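Local structure of L-lysine 6-monooxygenase (Pseudomonas syringae pv. tomato, 5CQF) at residues Ile19-Ala24 with Gly127-Asp132; Glu51-Pro54 with Trp58-Glu61. The protein probably acts as an FAD- and NADP-dependent oxidoreductase of the lysine/ornithine N-hydroxylase family that would hydroxylate a side-chain amine in siderophore biosynthesis. One frame throughout, in Å; residues are numbered along the deposited sequence.

Contact 1. Residues Ile19-Ala24 with Gly127-Asp132; sequences IGFGPA and GHTRFD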
loop_
_atom_site.group_PDB
_atom_site.type_symbol
_atom_site.label_atom_id
_atom_site.label_comp_id
_atom_site.label_asym_id
_atom_site.label_seq_id
_atom_site.Cartn_x
_atom_site.Cartn_y
_atom_site.Cartn_z
ATOM N N ILE A 19 -24.338 -27.497 -19.679
ATOM C CA ILE A 19 -23.090 -28.061 -20.147
ATOM C C ILE A 19 -21.950 -27.246 -19.542
ATOM O O ILE A 19 -21.826 -26.062 -19.805
ATOM C CB ILE A 19 -22.990 -28.070 -21.681
ATOM C CG1 ILE A 19 -24.113 -28.929 -22.273
ATOM C CG2 ILE A 19 -21.673 -28.694 -22.118
ATOM C CD1 ILE A 19 -24.197 -28.867 -23.784
ATOM N N GLY A 20 -21.115 -27.919 -18.748
ATOM C CA GLY A 20 -19.951 -27.330 -18.112
ATOM C C GLY A 20 -20.167 -27.319 -16.616
ATOM O O GLY A 20 -21.229 -26.900 -16.128
ATOM N N PHE A 21 -19.176 -27.787 -15.868
ATOM C CA PHE A 21 -19.211 -27.610 -14.424
ATOM C C PHE A 21 -17.937 -26.944 -13.927
ATOM O O PHE A 21 -17.376 -27.324 -12.900
ATOM C CB PHE A 21 -19.492 -28.925 -13.691
ATOM C CG PHE A 21 -20.181 -28.740 -12.379
ATOM C CD1 PHE A 21 -21.442 -28.203 -12.326
ATOM C CD2 PHE A 21 -19.577 -29.121 -11.200
ATOM C CE1 PHE A 21 -22.105 -28.040 -11.122
ATOM C CE2 PHE A 21 -20.222 -28.952 -9.983
ATOM C CZ PHE A 21 -21.493 -28.403 -9.943
ATOM N N GLY A 22 -17.503 -25.924 -14.658
ATOM C CA GLY A 22 -16.526 -24.978 -14.153
ATOM C C GLY A 22 -17.232 -23.959 -13.280
ATOM O O GLY A 22 -18.387 -24.153 -12.908
ATOM N N PRO A 23 -16.543 -22.861 -12.931
ATOM C CA PRO A 23 -17.115 -21.895 -12.004
ATOM C C PRO A 23 -18.517 -21.446 -12.390
ATOM O O PRO A 23 -19.398 -21.338 -11.541
ATOM C CB PRO A 23 -16.148 -20.728 -12.099
ATOM C CG PRO A 23 -14.852 -21.343 -12.452
ATOM C CD PRO A 23 -15.152 -22.535 -13.279
ATOM N N ALA A 24 -18.734 -21.201 -13.674
ATOM C CA ALA A 24 -20.028 -20.732 -14.125
ATOM C C ALA A 24 -21.140 -21.715 -13.780
ATOM O O ALA A 24 -22.171 -21.314 -13.223
ATOM C CB ALA A 24 -19.986 -20.457 -15.623
ATOM N N GLY A 127 -23.676 -33.179 -6.698
ATOM C CA GLY A 127 -24.520 -34.394 -6.732
ATOM C C GLY A 127 -25.304 -34.644 -8.030
ATOM O O GLY A 127 -25.875 -35.709 -8.207
ATOM N N HIS A 128 -25.378 -33.669 -8.935
ATOM C CA HIS A 128 -26.060 -33.853 -10.220
ATOM C C HIS A 128 -25.094 -33.641 -11.361
ATOM O O HIS A 128 -25.480 -33.300 -12.480
ATOM C CB HIS A 128 -27.205 -32.864 -10.344
ATOM C CG HIS A 128 -28.217 -32.998 -9.262
ATOM N ND1 HIS A 128 -28.215 -32.192 -8.141
ATOM C CD2 HIS A 128 -29.256 -33.857 -9.113
ATOM C CE1 HIS A 128 -29.209 -32.553 -7.342
ATOM N NE2 HIS A 128 -29.863 -33.551 -7.918
ATOM N N THR A 129 -23.813 -33.807 -11.086
ATOM C CA THR A 129 -22.845 -33.561 -12.112
ATOM C C THR A 129 -22.243 -34.864 -12.566
ATOM O O THR A 129 -21.824 -35.669 -11.740
ATOM C CB THR A 129 -21.739 -32.616 -11.635
ATOM O OG1 THR A 129 -22.319 -31.375 -11.223
ATOM C CG2 THR A 129 -20.780 -32.351 -12.763
ATOM N N ARG A 130 -22.202 -35.060 -13.882
ATOM C CA ARG A 130 -21.464 -36.161 -14.469
ATOM C C ARG A 130 -20.175 -35.649 -15.087
ATOM O O ARG A 130 -20.206 -34.952 -16.102
ATOM C CB ARG A 130 -22.328 -36.859 -15.511
ATOM C CG ARG A 130 -23.536 -37.558 -14.895
ATOM C CD ARG A 130 -24.678 -37.659 -15.896
ATOM N NE ARG A 130 -25.793 -38.488 -15.436
ATOM C CZ ARG A 130 -25.891 -39.806 -15.606
ATOM N NH1 ARG A 130 -26.961 -40.452 -15.147
ATOM N NH2 ARG A 130 -24.932 -40.488 -16.229
ATOM N N PHE A 131 -19.047 -35.980 -14.456
ATOM C CA PHE A 131 -17.716 -35.636 -14.986
ATOM C C PHE A 131 -17.216 -36.650 -16.050
ATOM O O PHE A 131 -17.852 -37.683 -16.287
ATOM C CB PHE A 131 -16.700 -35.533 -13.852
ATOM C CG PHE A 131 -17.007 -34.457 -12.842
ATOM C CD1 PHE A 131 -16.460 -33.184 -12.969
ATOM C CD2 PHE A 131 -17.821 -34.721 -11.743
ATOM C CE1 PHE A 131 -16.721 -32.194 -12.026
ATOM C CE2 PHE A 131 -18.094 -33.726 -10.811
ATOM C CZ PHE A 131 -17.536 -32.468 -10.946
ATOM N N ASP A 132 -16.090 -36.336 -16.701
ATOM C CA ASP A 132 -15.530 -37.176 -17.786
ATOM C C ASP A 132 -16.580 -37.536 -18.821
ATOM O O ASP A 132 -16.573 -38.629 -19.387
ATOM C CB ASP A 132 -14.905 -38.441 -17.211
ATOM C CG ASP A 132 -13.804 -38.133 -16.236
ATOM O OD1 ASP A 132 -12.897 -37.354 -16.610
ATOM O OD2 ASP A 132 -13.863 -38.642 -15.099
#

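Contact 2. Residues Glu51-Pro54 with Trp58-Glu61; sequences EAAP and WHRE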
loop_
_atom_site.group_PDB
_atom_site.type_symbol
_atom_site.label_atom_id
_atom_site.label_comp_id
_atom_site.label_asym_id
_atom_site.label_seq_id
_atom_site.Cartn_x
_atom_site.Cartn_y
_atom_site.Cartn_z
ATOM N N GLU A 51 -19.844 -32.357 -17.444
ATOM C CA GLU A 51 -18.527 -31.733 -17.543
ATOM C C GLU A 51 -17.560 -32.671 -18.225
ATOM O O GLU A 51 -17.414 -33.816 -17.820
ATOM C CB GLU A 51 -18.013 -31.346 -16.146
ATOM C CG GLU A 51 -16.544 -30.915 -16.026
ATOM C CD GLU A 51 -16.092 -29.854 -17.035
ATOM O OE1 GLU A 51 -16.872 -28.946 -17.423
ATOM O OE2 GLU A 51 -14.918 -29.926 -17.444
ATOM N N ALA A 52 -16.871 -32.168 -19.239
ATOM C CA ALA A 52 -15.977 -32.991 -20.050
ATOM C C ALA A 52 -14.745 -33.467 -19.290
ATOM O O ALA A 52 -14.311 -34.589 -19.468
ATOM C CB ALA A 52 -15.556 -32.224 -21.290
ATOM N N ALA A 53 -14.193 -32.597 -18.456
ATOM C CA ALA A 53 -12.967 -32.864 -17.711
ATOM C C ALA A 53 -13.244 -33.603 -16.406
ATOM O O ALA A 53 -14.389 -33.691 -15.977
ATOM C CB ALA A 53 -12.257 -31.552 -17.410
ATOM N N PRO A 54 -12.187 -34.142 -15.772
ATOM C CA PRO A 54 -12.355 -34.822 -14.481
ATOM C C PRO A 54 -12.391 -33.885 -13.282
ATOM O O PRO A 54 -11.982 -32.725 -13.367
ATOM C CB PRO A 54 -11.126 -35.742 -14.393
ATOM C CG PRO A 54 -10.098 -35.102 -15.258
ATOM C CD PRO A 54 -10.845 -34.378 -16.350
ATOM N N TRP A 58 -5.963 -30.186 -10.221
ATOM C CA TRP A 58 -5.216 -29.762 -11.409
ATOM C C TRP A 58 -6.098 -29.019 -12.420
ATOM O O TRP A 58 -5.718 -27.947 -12.911
ATOM C CB TRP A 58 -4.525 -30.964 -12.087
ATOM C CG TRP A 58 -3.658 -30.582 -13.286
ATOM C CD1 TRP A 58 -3.991 -30.692 -14.614
ATOM C CD2 TRP A 58 -2.330 -30.023 -13.252
ATOM N NE1 TRP A 58 -2.954 -30.234 -15.401
ATOM C CE2 TRP A 58 -1.925 -29.820 -14.591
ATOM C CE3 TRP A 58 -1.445 -29.676 -12.219
ATOM C CZ2 TRP A 58 -0.673 -29.289 -14.925
ATOM C CZ3 TRP A 58 -0.202 -29.147 -12.552
ATOM C CH2 TRP A 58 0.170 -28.959 -13.896
ATOM N N HIS A 59 -7.267 -29.584 -12.725
ATOM C CA HIS A 59 -8.151 -28.993 -13.722
ATOM C C HIS A 59 -8.770 -27.668 -13.260
ATOM O O HIS A 59 -8.905 -26.743 -14.059
ATOM C CB HIS A 59 -9.258 -29.953 -14.119
ATOM C CG HIS A 59 -10.258 -29.345 -15.051
ATOM N ND1 HIS A 59 -9.994 -29.133 -16.389
ATOM C CD2 HIS A 59 -11.506 -28.860 -14.830
ATOM C CE1 HIS A 59 -11.047 -28.568 -16.956
ATOM N NE2 HIS A 59 -11.977 -28.392 -16.031
ATOM N N ARG A 60 -9.156 -27.581 -11.989
ATOM C CA ARG A 60 -9.738 -26.350 -11.446
ATOM C C ARG A 60 -8.712 -25.199 -11.471
ATOM O O ARG A 60 -9.045 -24.063 -11.838
ATOM C CB ARG A 60 -10.240 -26.585 -10.021
ATOM C CG ARG A 60 -11.350 -27.622 -9.892
ATOM C CD ARG A 60 -11.778 -27.776 -8.441
ATOM N NE ARG A 60 -12.242 -29.127 -8.122
ATOM C CZ ARG A 60 -11.696 -29.951 -7.216
ATOM N NH1 ARG A 60 -12.226 -31.158 -7.022
ATOM N NH2 ARG A 60 -10.634 -29.595 -6.496
ATOM N N GLU A 61 -7.468 -25.514 -11.098
ATOM C CA GLU A 61 -6.339 -24.578 -11.188
ATOM C C GLU A 61 -6.011 -24.186 -12.636
ATOM O O GLU A 61 -5.611 -23.058 -12.912
ATOM C CB GLU A 61 -5.093 -25.160 -10.502
ATOM C CG GLU A 61 -5.244 -25.290 -8.994
ATOM C CD GLU A 61 -3.929 -25.512 -8.262
ATOM O OE1 GLU A 61 -3.139 -26.379 -8.697
ATOM O OE2 GLU A 61 -3.693 -24.818 -7.240
#

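Contact 1. Residues Ile19-Ala24 with Gly127-Asp132
Phe21, in the glycine-rich turn of what is probably the FAD-binding Rossmann fold, lays its ring against Thr129 of edge strand 129-130 and Phe131 just after it. The assignment rests on topology and sequence: strand 16-19 runs into a turn with Gly20 and Gly22 spaced as in a GxGxxG motif, and Gly22 is the N-cap residue of helix 23-37. Gly20 has a phi of 114°, a value that glycine adopts far more readily than residues with a side chain. Phe21 directs its side chain out of this turn with CG anti to the backbone N (chi1 -152°), and the ring crosses over to strand 129-130.

Thr129 meets one ring face with both branches of its side chain. The hydroxyl OG1 stands 3.2 Å above the Phe21 ring plane, over the centre, so its distances to the six ring carbons are nearly even, with 3.3 Å from Thr129 OG1 to both Phe21 CZ and Phe21 CE1. The methyl CG2 makes an off-centre CH-pi contact, 4.1 Å from the Phe21 ring centroid and 30° from the normal, and also lies 3.8 Å from Phe21 CB. No hydrogen bond joins the two segments; the contact is made by side-chain packing.

Elsewhere, Tyr49 of strand 47-50 packs edge-to-face with Phe21, while Ile26 and Ala29 of helix 23-37 and Ser122 and Val125 of helix 111-125 also touch it. The ring is thereby buried between the sheet edge and two helices. Phe131 completes the interface from a less buried position: its CZ reaches Phe21 CD2 at 3.9 Å, and one of its ring faces receives Thr129 CG2, 3.6 Å above the plane and displaced toward the rim.

Contact 2. Residues Glu51-Pro54 with Trp58-Glu61
Ala53 and His59 form the tight part of this contact between the loop after strand 47-50 and helix 57-64. The Ala53 methyl CB sits 3.4 Å from the centroid of the His59 imidazole and 16° off its normal, a CH-pi contact over one ring face. Its nearest ring atom is CE1, at 3.3 Å from Ala53 CB. His59 extends its ring off the helix toward the loop with CG anti to the backbone N (chi1 175°).

The remainder is looser. Glu51 OE2 stays 3.6 Å from His59 NE2, with no hydrogen bond assigned, and the exposed Pro54 contributes its carbonyl O at 4.0 Å from His59 CB. The Glu51 carboxylate is engaged elsewhere: OE2 accepts from Ala53 N in the same loop at 2.9 Å and 154°, met from above the carboxylate plane, and OE1 from Phe21 N in the glycine-rich turn. Both carboxylate oxygens therefore hold backbone amides.

Glu51, directly after strand 47-50, stands where FAD-binding Rossmann folds usually place an acidic residue that meets the adenosine ribose, a role that is consistent with its position here but remains inferred.

Contact 1 is partly buried, with Phe21 in the interior, whereas contact 2 lies at the surface; their centres are 9 Å apart. Each buries 134 Å², yet aromatic packing and a threonine dominate 19-24 with 127-132, while an imidazole under a methyl, next to a carboxylate, marks 51-54 with 58-61. Glu51, directly after strand 47-50 of the probable Rossmann sheet, connects them. Its backbone N lies 2.9 Å from Arg130 O, a probable hydrogen bond to the edge strand, and its side chain reaches the glycine-rich turn. Glu51 thus ties both segments of contact 1 to contact 2.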